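PDB 2RA1: surface layer protein from Geobacillus stearothermophilus, which forms the self-assembling lattice that coats the bacterial cell surface and, through this N-terminal part, probably binds cell-wall sugar polymers. Local coordinates for residues Ile333-Asn338 against Val401-Val406; Glu369-Glu374 against Ile391-Val396. All coordinates share one frame; numbering follows the deposited sequence. Where two conformers were deposited one is given.

Contact 1: Ile333-Asn338 against Val401-Val406; sequences ITFNFN and VTTGNV
I333 drives a methyl onto the backbone of the 401-406 loop: I333 CG2 lies 3.4 Å from T402 C and 3.5 Å from T403 N. This is the tight end of the contact. With CG1 anti to the backbone N (chi1 -170°) and directed away from the loop, CG2 is the branch left to meet it, and V401 CG1 closes in beside it at 3.9 Å from I333 CG2. Two residues on, F335 and T403 meet with their side chains at about a right angle. T403 OG1 and CG2 both come up to the ring atoms CD1 and CE1, with OG1 3.5 Å from F335 CE1, and CG2 also reaches the carbonyl oxygen of I333. No hydrogen bond spans the segments; what joins them is packing of strand 332-335 against the loop between strands 389-397 and 406-410, in what looks like a small beta sandwich. I333 and F335 also touch V352 of their own sheet and A394 and V392 of the facing one. T403 OG1 donates in the carbonyl plane to a lone pair of G404 O at 2.8 Å, and A394 N is a further partner. The loose side begins at V406, whose CG2 stands 4.2 Å from F335 CD1. T334 and T402, whose CB bonds point away from the facing segment, add little; T402 turns instead to strand 389-397, where it packs on N393. T402 OG1 accepts from G404 N in an ST turn, a long but nearly straight bond (176°), while also bonding T395 OG1.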
loop_
_atom_site.group_PDB
_atom_site.type_symbol
_atom_site.label_atom_id
_atom_site.label_comp_id
_atom_site.label_asym_id
_atom_site.label_seq_id
_atom_site.Cartn_x
_atom_site.Cartn_y
_atom_site.Cartn_z
ATOM N N ILE A 333 14.287 -19.393 -41.289
ATOM C CA ILE A 333 13.603 -20.267 -40.370
ATOM C C ILE A 333 14.525 -21.379 -39.911
ATOM O O ILE A 333 15.234 -21.972 -40.717
ATOM C CB ILE A 333 12.301 -20.840 -40.963
ATOM C CG1 ILE A 333 11.513 -21.550 -39.865
ATOM C CG2 ILE A 333 12.587 -21.766 -42.116
ATOM C CD1 ILE A 333 10.302 -22.266 -40.345
ATOM N N THR A 334 14.528 -21.633 -38.602
ATOM C CA THR A 334 15.350 -22.695 -38.031
ATOM C C THR A 334 14.650 -23.398 -36.869
ATOM O O THR A 334 13.762 -22.834 -36.234
ATOM C CB THR A 334 16.679 -22.154 -37.526
ATOM O OG1 THR A 334 16.425 -21.171 -36.518
ATOM C CG2 THR A 334 17.454 -21.494 -38.674
ATOM N N PHE A 335 15.070 -24.637 -36.614
ATOM C CA PHE A 335 14.630 -25.414 -35.474
ATOM C C PHE A 335 15.398 -24.934 -34.249
ATOM O O PHE A 335 16.595 -24.623 -34.332
ATOM C CB PHE A 335 14.862 -26.903 -35.735
ATOM C CG PHE A 335 13.785 -27.535 -36.563
ATOM C CD1 PHE A 335 13.999 -27.837 -37.902
ATOM C CD2 PHE A 335 12.543 -27.805 -36.011
ATOM C CE1 PHE A 335 12.994 -28.408 -38.670
ATOM C CE2 PHE A 335 11.532 -28.372 -36.768
ATOM C CZ PHE A 335 11.762 -28.660 -38.112
ATOM N N ASN A 336 14.715 -24.848 -33.114
ATOM C CA ASN A 336 15.320 -24.217 -31.952
ATOM C C ASN A 336 16.449 -25.045 -31.354
ATOM O O ASN A 336 17.422 -24.500 -30.822
ATOM C CB ASN A 336 14.251 -23.886 -30.920
ATOM C CG ASN A 336 13.235 -22.938 -31.460
ATOM O OD1 ASN A 336 13.502 -22.219 -32.420
ATOM N ND2 ASN A 336 12.052 -22.928 -30.866
ATOM N N PHE A 337 16.337 -26.361 -31.460
ATOM C CA PHE A 337 17.379 -27.208 -30.911
ATOM C C PHE A 337 17.693 -28.368 -31.841
ATOM O O PHE A 337 16.962 -28.636 -32.790
ATOM C CB PHE A 337 16.952 -27.736 -29.542
ATOM C CG PHE A 337 16.249 -26.719 -28.705
ATOM C CD1 PHE A 337 14.860 -26.702 -28.626
ATOM C CD2 PHE A 337 16.972 -25.779 -27.986
ATOM C CE1 PHE A 337 14.207 -25.757 -27.846
ATOM C CE2 PHE A 337 16.334 -24.833 -27.196
ATOM C CZ PHE A 337 14.952 -24.814 -27.127
ATOM N N ASN A 338 18.780 -29.070 -31.548
ATOM C CA ASN A 338 19.155 -30.243 -32.330
ATOM C C ASN A 338 18.323 -31.467 -31.955
ATOM O O ASN A 338 18.592 -32.570 -32.422
ATOM C CB ASN A 338 20.661 -30.540 -32.191
ATOM C CG ASN A 338 21.074 -30.832 -30.754
ATOM O OD1 ASN A 338 20.311 -30.586 -29.817
ATOM N ND2 ASN A 338 22.287 -31.348 -30.574
ATOM N N VAL A 401 11.186 -19.795 -47.751
ATOM C CA VAL A 401 11.942 -19.814 -46.506
ATOM C C VAL A 401 11.675 -21.161 -45.873
ATOM O O VAL A 401 10.523 -21.498 -45.593
ATOM C CB VAL A 401 11.509 -18.685 -45.547
ATOM C CG1 VAL A 401 12.460 -18.590 -44.390
ATOM C CG2 VAL A 401 11.469 -17.356 -46.274
ATOM N N THR A 402 12.736 -21.932 -45.659
ATOM C CA THR A 402 12.591 -23.311 -45.243
ATOM C C THR A 402 13.813 -23.847 -44.489
ATOM O O THR A 402 14.939 -23.391 -44.706
ATOM C CB THR A 402 12.354 -24.183 -46.457
ATOM O OG1 THR A 402 12.122 -25.535 -46.034
ATOM C CG2 THR A 402 13.589 -24.133 -47.390
ATOM N N THR A 403 13.597 -24.814 -43.598
ATOM C CA THR A 403 14.722 -25.469 -42.918
ATOM C C THR A 403 15.466 -26.491 -43.824
ATOM O O THR A 403 16.625 -26.831 -43.572
ATOM C CB THR A 403 14.277 -26.203 -41.617
ATOM O OG1 THR A 403 13.301 -27.183 -41.937
ATOM C CG2 THR A 403 13.676 -25.270 -40.601
ATOM N N GLY A 404 14.807 -26.964 -44.880
ATOM C CA GLY A 404 15.262 -28.160 -45.567
ATOM C C GLY A 404 15.020 -29.346 -44.643
ATOM O O GLY A 404 14.481 -29.175 -43.544
ATOM N N ASN A 405 15.423 -30.544 -45.063
ATOM C CA ASN A 405 15.280 -31.734 -44.217
ATOM C C ASN A 405 16.332 -31.779 -43.128
ATOM O O ASN A 405 17.533 -31.625 -43.379
ATOM C CB ASN A 405 15.309 -33.025 -45.041
ATOM C CG ASN A 405 14.043 -33.228 -45.823
ATOM O OD1 ASN A 405 12.999 -32.679 -45.478
ATOM N ND2 ASN A 405 14.130 -33.995 -46.901
ATOM N N VAL A 406 15.866 -31.930 -41.898
ATOM C CA VAL A 406 16.761 -31.899 -40.749
ATOM C C VAL A 406 16.470 -33.131 -39.918
ATOM O O VAL A 406 15.312 -33.455 -39.651
ATOM C CB VAL A 406 16.563 -30.630 -39.892
ATOM C CG1 VAL A 406 17.509 -30.650 -38.709
ATOM C CG2 VAL A 406 16.761 -29.333 -40.729
#

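Contact 2: Glu369-Glu374 against Ile391-Val396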
loop_
_atom_site.group_PDB
_atom_site.type_symbol
_atom_site.label_atom_id
_atom_site.label_comp_id
_atom_site.label_asym_id
_atom_site.label_seq_id
_atom_site.Cartn_x
_atom_site.Cartn_y
_atom_site.Cartn_z
ATOM N N GLU A 369 4.127 -24.954 -42.917
ATOM C CA GLU A 369 3.820 -26.280 -43.424
ATOM C C GLU A 369 5.006 -27.201 -43.179
ATOM O O GLU A 369 6.156 -26.768 -43.255
ATOM C CB GLU A 369 3.411 -26.233 -44.898
ATOM C CG GLU A 369 4.501 -25.775 -45.841
ATOM C CD GLU A 369 3.977 -25.503 -47.240
ATOM O OE1 GLU A 369 4.802 -25.494 -48.190
ATOM O OE2 GLU A 369 2.743 -25.303 -47.379
ATOM N N PHE A 370 4.715 -28.463 -42.862
ATOM C CA PHE A 370 5.734 -29.442 -42.474
ATOM C C PHE A 370 5.730 -30.695 -43.331
ATOM O O PHE A 370 4.690 -31.141 -43.809
ATOM C CB PHE A 370 5.540 -29.911 -41.019
ATOM C CG PHE A 370 5.702 -28.831 -40.000
ATOM C CD1 PHE A 370 4.604 -28.126 -39.530
ATOM C CD2 PHE A 370 6.944 -28.528 -39.491
ATOM C CE1 PHE A 370 4.753 -27.116 -38.557
ATOM C CE2 PHE A 370 7.100 -27.501 -38.519
ATOM C CZ PHE A 370 6.004 -26.814 -38.065
ATOM N N THR A 371 6.906 -31.277 -43.497
ATOM C CA THR A 371 7.006 -32.656 -43.927
ATOM C C THR A 371 7.881 -33.370 -42.914
ATOM O O THR A 371 8.681 -32.759 -42.202
ATOM C CB THR A 371 7.609 -32.796 -45.336
ATOM O OG1 THR A 371 9.015 -32.541 -45.287
ATOM C CG2 THR A 371 6.938 -31.826 -46.296
ATOM N N SER A 372 7.729 -34.677 -42.851
ATOM C CA SER A 372 8.414 -35.444 -41.831
ATOM C C SER A 372 8.540 -36.905 -42.227
ATOM O O SER A 372 7.743 -37.433 -43.019
ATOM C CB SER A 372 7.667 -35.338 -40.506
ATOM O OG SER A 372 8.446 -35.898 -39.463
ATOM N N SER A 373 9.546 -37.543 -41.648
ATOM C CA SER A 373 9.668 -38.973 -41.693
ATOM C C SER A 373 8.499 -39.626 -40.947
ATOM O O SER A 373 8.235 -40.814 -41.124
ATOM C CB SER A 373 11.013 -39.407 -41.095
ATOM O OG SER A 373 10.995 -39.317 -39.687
ATOM N N GLU A 374 7.795 -38.843 -40.136
ATOM C CA GLU A 374 6.729 -39.378 -39.290
ATOM C C GLU A 374 5.359 -38.840 -39.695
ATOM O O GLU A 374 5.248 -37.722 -40.191
ATOM C CB GLU A 374 7.000 -39.045 -37.816
ATOM C CG GLU A 374 8.419 -39.281 -37.370
ATOM C CD GLU A 374 8.868 -40.716 -37.563
ATOM O OE1 GLU A 374 8.104 -41.634 -37.214
ATOM O OE2 GLU A 374 10.002 -40.924 -38.040
ATOM N N ILE A 391 13.026 -37.072 -38.829
ATOM C CA ILE A 391 13.373 -36.099 -39.832
ATOM C C ILE A 391 12.206 -35.166 -40.082
ATOM O O ILE A 391 11.073 -35.601 -40.215
ATOM C CB ILE A 391 13.756 -36.781 -41.138
ATOM C CG1 ILE A 391 15.115 -37.468 -40.969
ATOM C CG2 ILE A 391 13.769 -35.738 -42.280
ATOM C CD1 ILE A 391 15.477 -38.378 -42.113
ATOM N N VAL A 392 12.482 -33.872 -40.116
ATOM C CA VAL A 392 11.406 -32.900 -40.213
ATOM C C VAL A 392 11.852 -31.745 -41.094
ATOM O O VAL A 392 13.052 -31.528 -41.310
ATOM C CB VAL A 392 11.008 -32.359 -38.833
ATOM C CG1 VAL A 392 10.409 -33.451 -37.974
ATOM C CG2 VAL A 392 12.234 -31.793 -38.132
ATOM N N ASN A 393 10.869 -31.009 -41.598
ATOM C CA ASN A 393 11.102 -29.908 -42.521
ATOM C C ASN A 393 10.034 -28.833 -42.319
ATOM O O ASN A 393 8.848 -29.055 -42.557
ATOM C CB ASN A 393 11.061 -30.440 -43.946
ATOM C CG ASN A 393 11.394 -29.387 -44.976
ATOM O OD1 ASN A 393 10.972 -28.225 -44.875
ATOM N ND2 ASN A 393 12.158 -29.790 -45.984
ATOM N N ALA A 394 10.441 -27.670 -41.842
ATOM C CA ALA A 394 9.510 -26.567 -41.717
ATOM C C ALA A 394 9.704 -25.582 -42.880
ATOM O O ALA A 394 10.833 -25.169 -43.193
ATOM C CB ALA A 394 9.683 -25.866 -40.373
ATOM N N THR A 395 8.599 -25.232 -43.527
ATOM C CA THR A 395 8.616 -24.251 -44.598
ATOM C C THR A 395 7.534 -23.239 -44.262
ATOM O O THR A 395 6.435 -23.620 -43.863
ATOM C CB THR A 395 8.326 -24.880 -45.985
ATOM O OG1 THR A 395 9.357 -25.809 -46.329
ATOM C CG2 THR A 395 8.291 -23.806 -47.063
ATOM N N VAL A 396 7.859 -21.953 -44.375
ATOM C CA VAL A 396 6.863 -20.907 -44.192
ATOM C C VAL A 396 6.014 -20.863 -45.445
ATOM O O VAL A 396 6.523 -20.588 -46.530
ATOM C CB VAL A 396 7.506 -19.529 -44.001
ATOM C CG1 VAL A 396 6.428 -18.472 -43.897
ATOM C CG2 VAL A 396 8.374 -19.508 -42.779
HETATM O O HOH W 1 7.918 -28.274 -45.096
#
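Antiparallel beta pairing joins E369-S372 to V392-T395, with strand 367-372 at the edge of the four-stranded mixed sheet in the last beta portion of the chain. The hydrogen-bonded pair E369-T395 is tied both ways: E369 N reaches T395 O at 2.8 Å, nearly straight at 173°, and T395 N returns to E369 O. At the second such pair, T371 N bonds N393 O at 3.1 Å, whereas the return bond from N393 N to T371 O is bent and weak. On the outer face, E369 lies alongside T395 and T371 alongside N393, with T371 OG1 3.2 Å from N393 CB. A water lies by E369 O, N393 O and T395 OG1, bridging the strands, and N393 ND2 and T395 OG1 are also held by N405 and T402 of the following loop. On the other face F370 lays CE2 3.6 Å from the methyl CB of A394, and its ring also meets L348; S372 and V392 share this face. At the last pair, S372 with V392, and just past it, two serines hold the strand end. S372 OG, anti to the backbone N (chi1 -170°), points back at I391 O and donates to it at 2.7 Å; S373 N reaches the same oxygen from the opposite face of its plane, at 2.9 Å. S372 OG also accepts from E374 N in an ST turn. Putting an alanine at S372 would probably leave I391 O gripped by S373 N alone and E374 N without its turn partner. The two serine hydroxyls thus add side-chain bonds where the ladder ends, one a donor to I391 O and the other, S373 OG, an acceptor for I391 N at 3.1 Å.

How the contacts relate
From the N terminus the chain runs through the helical coiled-coil region and the seven-stranded sheet before reaching strand 332-335, where contact 1 opens. Strands 352-355 and 367-372 follow, and residues 369-374 begin contact 2, which closes a short loop when strand 389-397 comes back at 391-396. Only then does 401-406 return to 333-338, so the loop of contact 2 sits wholly within that of contact 1. Contact 2 builds the edge of one sheet; contact 1 sets strand 332-335, of the other sheet, against the loop that leaves strand 389-397. The two meet directly, for loop 401-406 lies along strand 389-397, where T403 N probably bonds A394 O.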